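Local atomic coordinates of beta-glucosidase (Chaetomella raphigera, PDB entry 6JXG), a protein that probably hydrolyses terminal, non-reducing beta-D-glucosyl residues, releasing beta-D-glucose, as a secreted family 3 glycoside hydrolase of cellulose breakdown. Residues H179-W184 and L555-R560; L609-A614 and L670-L675; G637-A642 and V686-G691. One frame throughout, in Å; residues are numbered along the deposited sequence.

Contact 1 of 3, residues H179-W184 and L555-R560; sequences HELYLW and LFVDYR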
ATOM      1  N   HIS A 179     -12.310  11.664   8.581  1.00 13.66           N
ATOM      2  CA  HIS A 179     -12.972  10.378   8.828  1.00 14.26           C
ATOM      3  C   HIS A 179     -13.295   9.523   7.588  1.00 14.97           C
ATOM      4  O   HIS A 179     -13.162   8.274   7.641  1.00 14.79           O
ATOM      5  CB  HIS A 179     -14.273  10.643   9.630  1.00 15.04           C
ATOM      6  CG  HIS A 179     -14.010  10.946  11.063  1.00 15.32           C
ATOM      7  ND1 HIS A 179     -13.653  12.197  11.516  1.00 16.10           N
ATOM      8  CD2 HIS A 179     -14.012  10.142  12.142  1.00 16.93           C
ATOM      9  CE1 HIS A 179     -13.466  12.147  12.825  1.00 18.51           C
ATOM     10  NE2 HIS A 179     -13.678  10.909  13.230  1.00 17.66           N
ATOM     11  N   GLU A 180     -13.711  10.171   6.500  1.00 13.59           N
ATOM     12  CA  GLU A 180     -14.142   9.444   5.297  1.00 15.11           C
ATOM     13  C   GLU A 180     -13.043   9.007   4.398  1.00 14.72           C
ATOM     14  O   GLU A 180     -13.261   8.099   3.581  1.00 17.26           O
ATOM     15  CB  GLU A 180     -15.178  10.188   4.467  1.00 14.76           C
ATOM     16  CG  GLU A 180     -16.492  10.200   5.200  1.00 15.98           C
ATOM     17  CD  GLU A 180     -17.638  10.942   4.493  1.00 15.63           C
ATOM     18  OE1 GLU A 180     -17.728  11.007   3.254  1.00 14.21           O
ATOM     19  OE2 GLU A 180     -18.454  11.423   5.264  1.00 16.18           O
ATOM     20  N   LEU A 181     -11.902   9.661   4.492  1.00 14.66           N
ATOM     21  CA  LEU A 181     -10.849   9.452   3.539  1.00 15.47           C
ATOM     22  C   LEU A 181      -9.595   8.911   4.273  1.00 15.46           C
ATOM     23  O   LEU A 181      -9.352   7.713   4.221  1.00 15.01           O
ATOM     24  CB  LEU A 181     -10.622  10.725   2.770  1.00 16.97           C
ATOM     25  CG  LEU A 181      -9.759  10.636   1.596  1.00 18.85           C
ATOM     26  CD1 LEU A 181     -10.330   9.500   0.704  1.00 22.20           C
ATOM     27  CD2 LEU A 181      -9.723  11.978   0.907  1.00 17.36           C
ATOM     28  N   TYR A 182      -8.871   9.754   5.002  1.00 12.73           N
ATOM     29  CA  TYR A 182      -7.562   9.384   5.529  1.00 12.38           C
ATOM     30  C   TYR A 182      -7.603   8.390   6.714  1.00 11.55           C
ATOM     31  O   TYR A 182      -6.811   7.484   6.801  1.00 10.56           O
ATOM     32  CB  TYR A 182      -6.723  10.673   5.884  1.00 12.44           C
ATOM     33  CG  TYR A 182      -6.549  11.532   4.658  1.00 11.55           C
ATOM     34  CD1 TYR A 182      -5.669  11.151   3.673  1.00 11.17           C
ATOM     35  CD2 TYR A 182      -7.453  12.584   4.380  1.00 11.31           C
ATOM     36  CE1 TYR A 182      -5.543  11.896   2.493  1.00 11.59           C
ATOM     37  CE2 TYR A 182      -7.370  13.282   3.190  1.00 11.62           C
ATOM     38  CZ  TYR A 182      -6.410  12.950   2.235  1.00 11.93           C
ATOM     39  OH  TYR A 182      -6.294  13.618   0.980  1.00 11.16           O
ATOM     40  N   LEU A 183      -8.536   8.562   7.607  1.00  9.97           N
ATOM     41  CA  LEU A 183      -8.739   7.609   8.730  1.00 11.00           C
ATOM     42  C   LEU A 183      -9.261   6.224   8.349  1.00 11.18           C
ATOM     43  O   LEU A 183      -8.956   5.209   9.013  1.00 10.75           O
ATOM     44  CB  LEU A 183      -9.649   8.258   9.787  1.00 10.26           C
ATOM     45  CG  LEU A 183      -9.699   7.503  11.130  1.00 11.16           C
ATOM     46  CD1 LEU A 183      -8.336   7.545  11.787  1.00 10.91           C
ATOM     47  CD2 LEU A 183     -10.806   8.109  12.007  1.00 11.91           C
ATOM     48  N   TRP A 184     -10.038   6.184   7.269  1.00 11.35           N
ATOM     49  CA  TRP A 184     -10.802   5.022   6.934  1.00 11.45           C
ATOM     50  C   TRP A 184      -9.944   3.697   6.865  1.00 11.80           C
ATOM     51  O   TRP A 184     -10.248   2.691   7.498  1.00 13.39           O
ATOM     52  CB  TRP A 184     -11.560   5.315   5.691  1.00 11.53           C
ATOM     53  CG  TRP A 184     -12.385   4.190   5.166  1.00 12.46           C
ATOM     54  CD1 TRP A 184     -11.972   2.984   4.682  1.00 12.97           C
ATOM     55  CD2 TRP A 184     -13.838   4.195   5.038  1.00 13.79           C
ATOM     56  NE1 TRP A 184     -13.066   2.231   4.276  1.00 14.22           N
ATOM     57  CE2 TRP A 184     -14.220   2.945   4.517  1.00 14.36           C
ATOM     58  CE3 TRP A 184     -14.815   5.153   5.292  1.00 14.18           C
ATOM     59  CZ2 TRP A 184     -15.543   2.625   4.239  1.00 17.05           C
ATOM     60  CZ3 TRP A 184     -16.171   4.829   5.053  1.00 15.43           C
ATOM     61  CH2 TRP A 184     -16.512   3.592   4.496  1.00 15.58           C
ATOM     62  N   LEU A 555     -12.767  15.944   0.472  1.00 14.47           N
ATOM     63  CA  LEU A 555     -13.088  14.602   0.111  1.00 15.52           C
ATOM     64  C   LEU A 555     -12.718  14.207  -1.311  1.00 15.91           C
ATOM     65  O   LEU A 555     -12.808  13.015  -1.650  1.00 15.48           O
ATOM     66  CB  LEU A 555     -14.623  14.417   0.269  1.00 17.28           C
ATOM     67  CG  LEU A 555     -15.169  14.553   1.693  1.00 16.88           C
ATOM     68  CD1 LEU A 555     -16.653  14.767   1.714  1.00 18.77           C
ATOM     69  CD2 LEU A 555     -14.799  13.339   2.502  1.00 15.95           C
ATOM     70  N   PHE A 556     -12.409  15.193  -2.155  1.00 16.20           N
ATOM     71  CA  PHE A 556     -12.390  15.024  -3.589  1.00 16.40           C
ATOM     72  C   PHE A 556     -10.936  14.822  -4.064  1.00 15.57           C
ATOM     73  O   PHE A 556     -10.271  15.741  -4.462  1.00 14.45           O
ATOM     74  CB  PHE A 556     -13.084  16.242  -4.265  1.00 17.96           C
ATOM     75  CG  PHE A 556     -14.547  16.392  -3.868  1.00 18.32           C
ATOM     76  CD1 PHE A 556     -15.507  15.669  -4.494  1.00 16.97           C
ATOM     77  CD2 PHE A 556     -14.923  17.252  -2.835  1.00 19.36           C
ATOM     78  CE1 PHE A 556     -16.828  15.806  -4.124  1.00 18.68           C
ATOM     79  CE2 PHE A 556     -16.239  17.365  -2.428  1.00 20.41           C
ATOM     80  CZ  PHE A 556     -17.203  16.635  -3.070  1.00 19.83           C
ATOM     81  N   VAL A 557     -10.500  13.576  -3.982  1.00 13.91           N
ATOM     82  CA  VAL A 557      -9.151  13.165  -4.255  1.00 13.92           C
ATOM     83  C   VAL A 557      -9.220  12.045  -5.301  1.00 13.69           C
ATOM     84  O   VAL A 557     -10.163  11.258  -5.315  1.00 13.35           O
ATOM     85  CB  VAL A 557      -8.565  12.705  -2.940  1.00 15.97           C
ATOM     86  CG1 VAL A 557      -7.493  11.719  -3.100  1.00 17.73           C
ATOM     87  CG2 VAL A 557      -8.093  13.908  -2.134  1.00 15.35           C
ATOM     88  N   ASP A 558      -8.258  12.028  -6.204  1.00 12.98           N
ATOM     89  CA  ASP A 558      -8.241  11.126  -7.311  1.00 12.72           C
ATOM     90  C   ASP A 558      -9.599  11.165  -8.074  1.00 12.51           C
ATOM     91  O   ASP A 558     -10.121  12.250  -8.353  1.00 12.60           O
ATOM     92  CB  ASP A 558      -7.774   9.698  -6.888  1.00 12.01           C
ATOM     93  CG  ASP A 558      -7.300   8.854  -8.069  1.00 11.62           C
ATOM     94  OD1 ASP A 558      -6.103   8.899  -8.533  1.00 12.91           O
ATOM     95  OD2 ASP A 558      -8.175   8.117  -8.538  1.00 11.50           O
ATOM     96  N   TYR A 559     -10.172  10.012  -8.392  1.00 12.33           N
ATOM     97  CA  TYR A 559     -11.366   9.957  -9.266  1.00 12.85           C
ATOM     98  C   TYR A 559     -12.575  10.709  -8.734  1.00 14.91           C
ATOM     99  O   TYR A 559     -13.422  11.137  -9.511  1.00 12.88           O
ATOM    100  CB  TYR A 559     -11.769   8.509  -9.626  1.00 12.57           C
ATOM    101  CG  TYR A 559     -12.329   7.675  -8.472  1.00 12.51           C
ATOM    102  CD1 TYR A 559     -13.676   7.479  -8.338  1.00 12.46           C
ATOM    103  CD2 TYR A 559     -11.475   7.085  -7.525  1.00 12.20           C
ATOM    104  CE1 TYR A 559     -14.219   6.754  -7.297  1.00 12.31           C
ATOM    105  CE2 TYR A 559     -12.004   6.295  -6.545  1.00 11.23           C
ATOM    106  CZ  TYR A 559     -13.378   6.170  -6.391  1.00 12.08           C
ATOM    107  OH  TYR A 559     -13.897   5.425  -5.346  1.00 10.76           O
ATOM    108  N   ARG A 560     -12.692  10.809  -7.411  1.00 16.05           N
ATOM    109  CA  ARG A 560     -13.742  11.616  -6.781  1.00 14.99           C
ATOM    110  C   ARG A 560     -13.711  13.062  -7.299  1.00 14.37           C
ATOM    111  O   ARG A 560     -14.761  13.647  -7.557  1.00 13.27           O
ATOM    112  CB  ARG A 560     -13.548  11.609  -5.264  1.00 14.88           C
ATOM    113  CG  ARG A 560     -13.769  10.250  -4.587  1.00 15.15           C
ATOM    114  CD  ARG A 560     -13.137  10.244  -3.170  1.00 15.27           C
ATOM    115  NE  ARG A 560     -13.804   9.262  -2.295  1.00 14.81           N
ATOM    116  CZ  ARG A 560     -13.608   7.946  -2.338  1.00 14.74           C
ATOM    117  NH1 ARG A 560     -12.718   7.469  -3.186  1.00 14.77           N
ATOM    118  NH2 ARG A 560     -14.365   7.107  -1.596  1.00 14.75           N
TER

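Contact 2 of 3, residues L609-A614 and L670-L675; sequences LYDIVA and LRRKDL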
ATOM      1  N   LEU A 609     -21.166  -0.496  12.882  1.00 17.07           N
ATOM      2  CA  LEU A 609     -20.544  -0.059  11.640  1.00 16.48           C
ATOM      3  C   LEU A 609     -20.120  -1.148  10.680  1.00 16.08           C
ATOM      4  O   LEU A 609     -20.165  -0.957   9.415  1.00 17.48           O
ATOM      5  CB  LEU A 609     -19.410   0.909  11.922  1.00 18.72           C
ATOM      6  CG  LEU A 609     -19.758   2.285  12.482  1.00 20.99           C
ATOM      7  CD1 LEU A 609     -18.500   3.129  12.536  1.00 22.09           C
ATOM      8  CD2 LEU A 609     -20.839   3.012  11.714  1.00 23.02           C
ATOM      9  N   TYR A 610     -19.683  -2.283  11.218  1.00 16.44           N
ATOM     10  CA  TYR A 610     -19.149  -3.346  10.457  1.00 17.15           C
ATOM     11  C   TYR A 610     -20.151  -4.478  10.261  1.00 17.21           C
ATOM     12  O   TYR A 610     -19.812  -5.441   9.640  1.00 18.80           O
ATOM     13  CB  TYR A 610     -17.818  -3.856  11.110  1.00 17.73           C
ATOM     14  CG  TYR A 610     -16.817  -2.734  11.259  1.00 16.54           C
ATOM     15  CD1 TYR A 610     -15.918  -2.463  10.266  1.00 16.70           C
ATOM     16  CD2 TYR A 610     -16.821  -1.900  12.378  1.00 15.39           C
ATOM     17  CE1 TYR A 610     -15.027  -1.411  10.374  1.00 17.31           C
ATOM     18  CE2 TYR A 610     -15.977  -0.844  12.462  1.00 16.45           C
ATOM     19  CZ  TYR A 610     -15.052  -0.626  11.455  1.00 16.71           C
ATOM     20  OH  TYR A 610     -14.196   0.424  11.557  1.00 18.97           O
ATOM     21  N   ASP A 611     -21.401  -4.370  10.701  1.00 17.54           N
ATOM     22  CA  ASP A 611     -22.370  -5.402  10.338  1.00 17.62           C
ATOM     23  C   ASP A 611     -22.629  -5.353   8.806  1.00 16.18           C
ATOM     24  O   ASP A 611     -22.742  -4.263   8.242  1.00 14.46           O
ATOM     25  CB  ASP A 611     -23.747  -5.101  10.971  1.00 21.60           C
ATOM     26  CG  ASP A 611     -23.775  -5.195  12.520  1.00 24.03           C
ATOM     27  OD1 ASP A 611     -22.988  -5.951  13.070  1.00 25.31           O
ATOM     28  OD2 ASP A 611     -24.635  -4.510  13.120  1.00 24.86           O
ATOM     29  N   ILE A 612     -22.827  -6.504   8.169  1.00 15.21           N
ATOM     30  CA  ILE A 612     -23.245  -6.550   6.799  1.00 15.82           C
ATOM     31  C   ILE A 612     -24.748  -6.240   6.747  1.00 17.32           C
ATOM     32  O   ILE A 612     -25.526  -6.917   7.387  1.00 19.28           O
ATOM     33  CB  ILE A 612     -22.931  -7.885   6.205  1.00 17.29           C
ATOM     34  CG1 ILE A 612     -21.409  -8.115   6.201  1.00 18.88           C
ATOM     35  CG2 ILE A 612     -23.529  -7.989   4.804  1.00 16.47           C
ATOM     36  CD1 ILE A 612     -20.677  -7.154   5.280  1.00 19.25           C
ATOM     37  N   VAL A 613     -25.138  -5.161   6.093  1.00 15.64           N
ATOM     38  CA  VAL A 613     -26.556  -4.752   6.036  1.00 17.08           C
ATOM     39  C   VAL A 613     -27.193  -5.000   4.679  1.00 17.05           C
ATOM     40  O   VAL A 613     -28.408  -5.006   4.572  1.00 16.42           O
ATOM     41  CB  VAL A 613     -26.766  -3.296   6.496  1.00 18.58           C
ATOM     42  CG1 VAL A 613     -26.304  -3.166   7.965  1.00 19.52           C
ATOM     43  CG2 VAL A 613     -25.994  -2.301   5.663  1.00 21.04           C
ATOM     44  N   ALA A 614     -26.400  -5.218   3.629  1.00 15.48           N
ATOM     45  CA  ALA A 614     -26.970  -5.363   2.284  1.00 14.95           C
ATOM     46  C   ALA A 614     -26.017  -6.101   1.392  1.00 15.43           C
ATOM     47  O   ALA A 614     -24.828  -6.169   1.657  1.00 13.59           O
ATOM     48  CB  ALA A 614     -27.236  -3.990   1.682  1.00 14.74           C
ATOM     49  N   LEU A 670     -22.088  -5.250   1.728  1.00 12.77           N
ATOM     50  CA  LEU A 670     -21.982  -3.894   2.188  1.00 14.13           C
ATOM     51  C   LEU A 670     -22.124  -3.805   3.707  1.00 15.98           C
ATOM     52  O   LEU A 670     -23.087  -4.347   4.318  1.00 16.77           O
ATOM     53  CB  LEU A 670     -23.041  -2.990   1.536  1.00 13.34           C
ATOM     54  CG  LEU A 670     -22.888  -2.813   0.045  1.00 13.83           C
ATOM     55  CD1 LEU A 670     -24.199  -2.261  -0.551  1.00 15.08           C
ATOM     56  CD2 LEU A 670     -21.742  -1.845  -0.232  1.00 13.58           C
ATOM     57  N   ARG A 671     -21.136  -3.178   4.317  1.00 14.08           N
ATOM     58  CA  ARG A 671     -21.195  -2.890   5.746  1.00 14.12           C
ATOM     59  C   ARG A 671     -22.065  -1.658   5.960  1.00 12.94           C
ATOM     60  O   ARG A 671     -22.182  -0.814   5.081  1.00 12.82           O
ATOM     61  CB  ARG A 671     -19.778  -2.607   6.275  1.00 13.69           C
ATOM     62  CG  ARG A 671     -18.813  -3.788   6.218  1.00 13.02           C
ATOM     63  CD  ARG A 671     -17.400  -3.327   6.449  1.00 13.60           C
ATOM     64  NE  ARG A 671     -16.978  -2.365   5.408  1.00 14.31           N
ATOM     65  CZ  ARG A 671     -15.764  -1.847   5.386  1.00 16.87           C
ATOM     66  NH1 ARG A 671     -14.847  -2.208   6.287  1.00 17.41           N
ATOM     67  NH2 ARG A 671     -15.477  -0.947   4.492  1.00 18.15           N
ATOM     68  N   ARG A 672     -22.619  -1.491   7.133  1.00 14.13           N
ATOM     69  CA  ARG A 672     -23.322  -0.269   7.427  1.00 13.81           C
ATOM     70  C   ARG A 672     -22.476   0.956   7.146  1.00 14.55           C
ATOM     71  O   ARG A 672     -22.958   1.953   6.616  1.00 13.86           O
ATOM     72  CB  ARG A 672     -23.800  -0.287   8.927  1.00 15.40           C
ATOM     73  CG  ARG A 672     -24.479   0.998   9.361  1.00 16.33           C
ATOM     74  CD  ARG A 672     -25.477   0.884  10.569  1.00 21.21           C
ATOM     75  NE  ARG A 672     -25.379  -0.400  11.178  1.00 28.83           N
ATOM     76  CZ  ARG A 672     -26.267  -1.369  11.264  1.00 26.81           C
ATOM     77  NH1 ARG A 672     -27.519  -1.292  10.905  1.00 26.82           N
ATOM     78  NH2 ARG A 672     -25.833  -2.466  11.808  1.00 33.10           N
ATOM     79  N   LYS A 673     -21.182   0.907   7.524  1.00 14.21           N
ATOM     80  CA  LYS A 673     -20.249   2.010   7.289  1.00 12.99           C
ATOM     81  C   LYS A 673     -20.140   2.370   5.814  1.00 13.23           C
ATOM     82  O   LYS A 673     -19.920   3.510   5.484  1.00 13.73           O
ATOM     83  CB  LYS A 673     -18.845   1.662   7.832  1.00 14.05           C
ATOM     84  CG  LYS A 673     -17.989   2.895   7.968  1.00 15.84           C
ATOM     85  CD  LYS A 673     -16.608   2.553   8.593  1.00 16.03           C
ATOM     86  CE  LYS A 673     -15.784   3.783   8.869  1.00 16.16           C
ATOM     87  NZ  LYS A 673     -14.434   3.518   9.456  1.00 15.56           N
ATOM     88  N   ASP A 674     -20.286   1.387   4.950  1.00 13.25           N
ATOM     89  CA  ASP A 674     -20.119   1.604   3.513  1.00 13.82           C
ATOM     90  C   ASP A 674     -21.239   2.482   2.946  1.00 15.09           C
ATOM     91  O   ASP A 674     -21.073   3.077   1.867  1.00 14.21           O
ATOM     92  CB  ASP A 674     -20.088   0.263   2.794  1.00 13.71           C
ATOM     93  CG  ASP A 674     -18.835  -0.529   3.099  1.00 13.64           C
ATOM     94  OD1 ASP A 674     -17.799   0.164   3.200  1.00 12.92           O
ATOM     95  OD2 ASP A 674     -18.901  -1.798   3.267  1.00 13.14           O
ATOM     96  N   LEU A 675     -22.335   2.550   3.703  1.00 15.94           N
ATOM     97  CA  LEU A 675     -23.525   3.301   3.355  1.00 18.24           C
ATOM     98  C   LEU A 675     -23.745   4.507   4.246  1.00 18.54           C
ATOM     99  O   LEU A 675     -24.836   5.095   4.228  1.00 20.40           O
ATOM    100  CB  LEU A 675     -24.757   2.397   3.439  1.00 20.23           C
ATOM    101  CG  LEU A 675     -24.713   1.188   2.514  1.00 19.87           C
ATOM    102  CD1 LEU A 675     -25.834   0.236   2.866  1.00 22.15           C
ATOM    103  CD2 LEU A 675     -24.792   1.572   1.049  1.00 18.14           C
TER

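Contact 3 of 3, residues G637-A642 and V686-G691; sequences GLPGSA and VTPTSG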
ATOM      1  N   GLY A 637     -23.685   6.007  -4.833  1.00 13.46           N
ATOM      2  CA  GLY A 637     -23.982   7.433  -4.794  1.00 13.81           C
ATOM      3  C   GLY A 637     -24.925   7.632  -3.648  1.00 15.17           C
ATOM      4  O   GLY A 637     -25.848   6.848  -3.471  1.00 15.11           O
ATOM      5  N   LEU A 638     -24.653   8.601  -2.791  1.00 16.50           N
ATOM      6  CA  LEU A 638     -25.498   8.797  -1.620  1.00 18.64           C
ATOM      7  C   LEU A 638     -26.750   9.595  -1.966  1.00 18.80           C
ATOM      8  O   LEU A 638     -26.746  10.405  -2.862  1.00 19.35           O
ATOM      9  CB  LEU A 638     -24.717   9.589  -0.578  1.00 20.64           C
ATOM     10  CG  LEU A 638     -23.974   8.944   0.553  1.00 23.45           C
ATOM     11  CD1 LEU A 638     -23.810   7.402   0.569  1.00 24.63           C
ATOM     12  CD2 LEU A 638     -22.706   9.738   0.738  1.00 22.01           C
ATOM     13  N   PRO A 639     -27.825   9.396  -1.201  1.00 21.30           N
ATOM     14  CA  PRO A 639     -29.041  10.196  -1.444  1.00 20.90           C
ATOM     15  C   PRO A 639     -28.861  11.708  -1.207  1.00 22.38           C
ATOM     16  O   PRO A 639     -27.913  12.154  -0.489  1.00 19.89           O
ATOM     17  CB  PRO A 639     -30.037   9.616  -0.453  1.00 19.69           C
ATOM     18  CG  PRO A 639     -29.247   9.040   0.605  1.00 22.12           C
ATOM     19  CD  PRO A 639     -27.924   8.572   0.008  1.00 19.03           C
ATOM     20  N   GLY A 640     -29.797  12.508  -1.757  1.00 23.45           N
ATOM     21  CA  GLY A 640     -29.814  13.949  -1.518  1.00 22.47           C
ATOM     22  C   GLY A 640     -29.964  14.335  -0.055  1.00 26.07           C
ATOM     23  O   GLY A 640     -29.532  15.401   0.316  1.00 28.19           O
ATOM     24  N   SER A 641     -30.476  13.443   0.809  1.00 27.27           N
ATOM     25  CA  SER A 641     -30.485  13.697   2.282  1.00 31.66           C
ATOM     26  C   SER A 641     -29.091  13.876   2.915  1.00 32.76           C
ATOM     27  O   SER A 641     -28.948  14.588   3.893  1.00 33.78           O
ATOM     28  CB  SER A 641     -31.277  12.638   3.051  1.00 30.81           C
ATOM     29  OG  SER A 641     -30.795  11.324   2.854  1.00 32.37           O
ATOM     30  N   ALA A 642     -28.060  13.324   2.271  1.00 29.54           N
ATOM     31  CA  ALA A 642     -26.662  13.406   2.735  1.00 28.97           C
ATOM     32  C   ALA A 642     -25.981  14.669   2.284  1.00 25.87           C
ATOM     33  O   ALA A 642     -26.341  15.185   1.251  1.00 22.63           O
ATOM     34  CB  ALA A 642     -25.896  12.197   2.180  1.00 30.70           C
ATOM     35  N   VAL A 686     -23.426   8.826  10.228  1.00 21.86           N
ATOM     36  CA  VAL A 686     -24.852   8.705  10.006  1.00 21.88           C
ATOM     37  C   VAL A 686     -25.130   7.794   8.797  1.00 20.86           C
ATOM     38  O   VAL A 686     -24.473   7.901   7.774  1.00 16.76           O
ATOM     39  CB  VAL A 686     -25.479  10.096   9.840  1.00 22.99           C
ATOM     40  CG1 VAL A 686     -26.959   9.978   9.492  1.00 24.88           C
ATOM     41  CG2 VAL A 686     -25.394  10.874  11.160  1.00 24.12           C
ATOM     42  N   THR A 687     -26.104   6.924   8.940  1.00 20.56           N
ATOM     43  CA  THR A 687     -26.636   6.156   7.823  1.00 23.29           C
ATOM     44  C   THR A 687     -27.964   6.721   7.331  1.00 24.85           C
ATOM     45  O   THR A 687     -28.948   6.608   8.058  1.00 24.23           O
ATOM     46  CB  THR A 687     -26.917   4.730   8.243  1.00 23.10           C
ATOM     47  OG1 THR A 687     -25.794   4.262   8.997  1.00 23.79           O
ATOM     48  CG2 THR A 687     -27.108   3.826   7.010  1.00 22.76           C
ATOM     49  N   PRO A 688     -28.001   7.278   6.117  1.00 24.29           N
ATOM     50  CA  PRO A 688     -29.248   7.873   5.609  1.00 29.95           C
ATOM     51  C   PRO A 688     -30.456   6.924   5.608  1.00 33.14           C
ATOM     52  O   PRO A 688     -30.360   5.674   5.467  1.00 31.04           O
ATOM     53  CB  PRO A 688     -28.921   8.280   4.163  1.00 30.95           C
ATOM     54  CG  PRO A 688     -27.441   8.352   4.090  1.00 28.05           C
ATOM     55  CD  PRO A 688     -26.909   7.372   5.135  1.00 26.58           C
ATOM     56  N   THR A 689     -31.605   7.560   5.770  1.00 35.35           N
ATOM     57  CA  THR A 689     -32.806   6.878   6.133  1.00 32.89           C
ATOM     58  C   THR A 689     -34.031   7.297   5.264  1.00 37.34           C
ATOM     59  O   THR A 689     -35.169   7.002   5.553  1.00 35.33           O
ATOM     60  CB  THR A 689     -32.935   7.134   7.669  1.00 35.43           C
ATOM     61  OG1 THR A 689     -33.598   6.041   8.265  1.00 41.43           O
ATOM     62  CG2 THR A 689     -33.571   8.450   8.019  1.00 34.02           C
ATOM     63  N   SER A 690     -33.783   8.034   4.210  1.00 41.58           N
ATOM     64  CA  SER A 690     -34.809   8.357   3.224  1.00 43.40           C
ATOM     65  C   SER A 690     -34.076   8.640   1.916  1.00 41.93           C
ATOM     66  O   SER A 690     -32.895   9.006   1.884  1.00 45.15           O
ATOM     67  CB  SER A 690     -35.606   9.604   3.625  1.00 40.22           C
ATOM     68  OG  SER A 690     -34.751  10.735   3.664  1.00 38.32           O
ATOM     69  N   GLY A 691     -34.797   8.507   0.831  1.00 38.46           N
ATOM     70  CA  GLY A 691     -34.158   8.576  -0.450  1.00 34.43           C
ATOM     71  C   GLY A 691     -33.627   7.176  -0.656  1.00 30.92           C
ATOM     72  O   GLY A 691     -34.118   6.182  -0.062  1.00 31.96           O
TER

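Contact 1 of 3, residues H179-W184 and L555-R560
Side-chain branches, rather than backbone bonds, join H179-W184 to L555-R560: no hydrogen bond crosses between them, and all five touching residues are buried. The nearest CA atoms, L181 CA and L555 CA, stand 6.6 Å apart.

The van der Waals contacts fall into two groups. In the first, L181 holds CG anti to its backbone N (chi1 -169°) and sends CD2 across the gap, where it makes an apolar contact 4.0 Å from V557 CG2 as the two chains cross obliquely. The same L181 CD2 rests 4.1 Å from the carbonyl oxygen L555 O. Y182 meets the valine tip to tip, its OH 3.6 Å from V557 CG2, so one methyl is touched by both a leucine branch and a phenol hydroxyl. L181 CG sits above one face of the Y182 ring, offset toward the rim. In the second group, L555 CD2 packs 3.7 Å from E180 CB, beside the aliphatic root of the acid.

The polar groups look elsewhere. E180 runs extended beyond CG, its OE1 still alongside L555 CD2, while OE2 forms a salt bridge with R176 and accepts a hydrogen bond from W678 N. On the other segment, R560 NH1 and Y559 OH both reach D130 OD1, by a salt bridge and a hydrogen bond respectively.

Helix 175-182 belongs to the N-terminal, TIM-barrel-like part of the family and the loop into helix 559-564 to its C-terminal part, making this an apolar interdomain seam of a family 3 glycoside hydrolase.

Contact 2 of 3, residues L609-A614 and L670-L675
One acid-arginine pair spans this antiparallel strand pairing and a second folds 670-675 on itself; the pairing contains a classic beta bulge at the end of the three-stranded sheet of the fibronectin type III-like domain. Across the segments, D611 OD2 meets R672 NH2 at 2.7 Å in a salt bridge. The oxygen lies in the guanidinium plane, at its edge, yet the carboxylate itself is turned 82° from that plane. Within 670-675, R671 grips D674 side-on: NE reaches OD2 at 2.9 Å in a nearly straight bond (173°), while NH2 uses the syn lone pair of OD1. D674 OD2 also accepts the backbone N of R671, so side chain and main chain of one arginine converge on one oxygen. R671 NH1 has a further salt-bridge partner in D188, on helix 184-191.

The backbone bonds come next. L670 O accepts V613 N at 2.8 Å, nearly along the C=O axis, and a weak bond from A614 N; two residues thus face one, which defines the bulge. In return L670 N donates to A614 O at 2.9 Å. Beyond the bulge R672 N donates to D611 O, and K673 N meets L609 O at 2.8 Å on a lone pair in the carbonyl plane, continuing the backbone bonding beyond the strands to the 3-10 turn at 673-674.

Around this frame the side chains close in. R671 NH1 approaches the edge of the Y610 ring, 4.1 Å from Y610 CD1, with ring and guanidinium planes steeply inclined. K673 runs out fully extended toward W184, with which it makes a cation-pi contact. V613 divides its branches: CG1 sits over one face of the R672 guanidinium, 3.7 Å from R672 NH1, and CG2 slides past L675, 3.8 Å from L675 CD1.

Contact 3 of 3, residues G637-A642 and V686-G691
P639 and P688 form the close-packed half of this loop-to-loop contact. Their side chains cross at about a right angle in direction and the rings meet edge to edge, P639 CG 3.7 Å from P688 CB, and both residues are buried. The carbonyl oxygen S690 O lies against the same corner, 3.7 Å from P639 CB. It rests on P639 CB and CG while it serves as the acceptor of the contact's one hydrogen bond. P639 also opens a type I beta turn that runs to A642 and is closed by A642 N, 3.0 Å from P639 O. This turn sets S641 on the side of the other loop.

The serine side is looser and faces solvent, with S641, S690 and G691 all exposed. S641 OG occupies the crowded position between its backbone N and carbonyl carbon (chi1 58°). From there it donates to S690 O at 3.3 Å, a long bond that arrives 30° above the carbonyl plane instead of along a lone pair. Its oxygen also touches the proline layer, 3.8 Å from P688 CB, and so links the serine side to the packed rings. S690 holds its own hydroxyl in the same rotamer, and S690 OG stands 4.0 Å from S641 CB, a van der Waals approach on the exposed side. G691, at a positive phi of 83°, passes close to the proline ring, its CA 4.3 Å from P639 CB.

Both prolines touch F693 of strand 692-698, while Y677 of strand 677-679 meets P688 and A642. G637, the last residue of strand 628-637, bonds through its backbone to S694 of strand 692-698, and G691 to C712, just after strand 704-711, in the four-stranded sheet of the fibronectin type III-like domain.

The three contacts run from buried core to surface, a worked example of how chemistry follows place in a fold. Contact 1, wholly buried between the N- and C-terminal domains, rests mainly on leucine and valine methyls, with no hydrogen bond across; contact 2, partly buried, pairs strands 612-622 and 663-671 with backbone bonds and charge; contact 3 joins loops at the exposed end of the other sheet through prolines and one long hydroxyl bond. They adjoin in space as a chain. W184 of contact 1 lies against D674, K673 and R671 of contact 2, while L675 O of contact 2 lies 3.2 Å from P688 CD of contact 3. Contacts 1 and 3 do not touch.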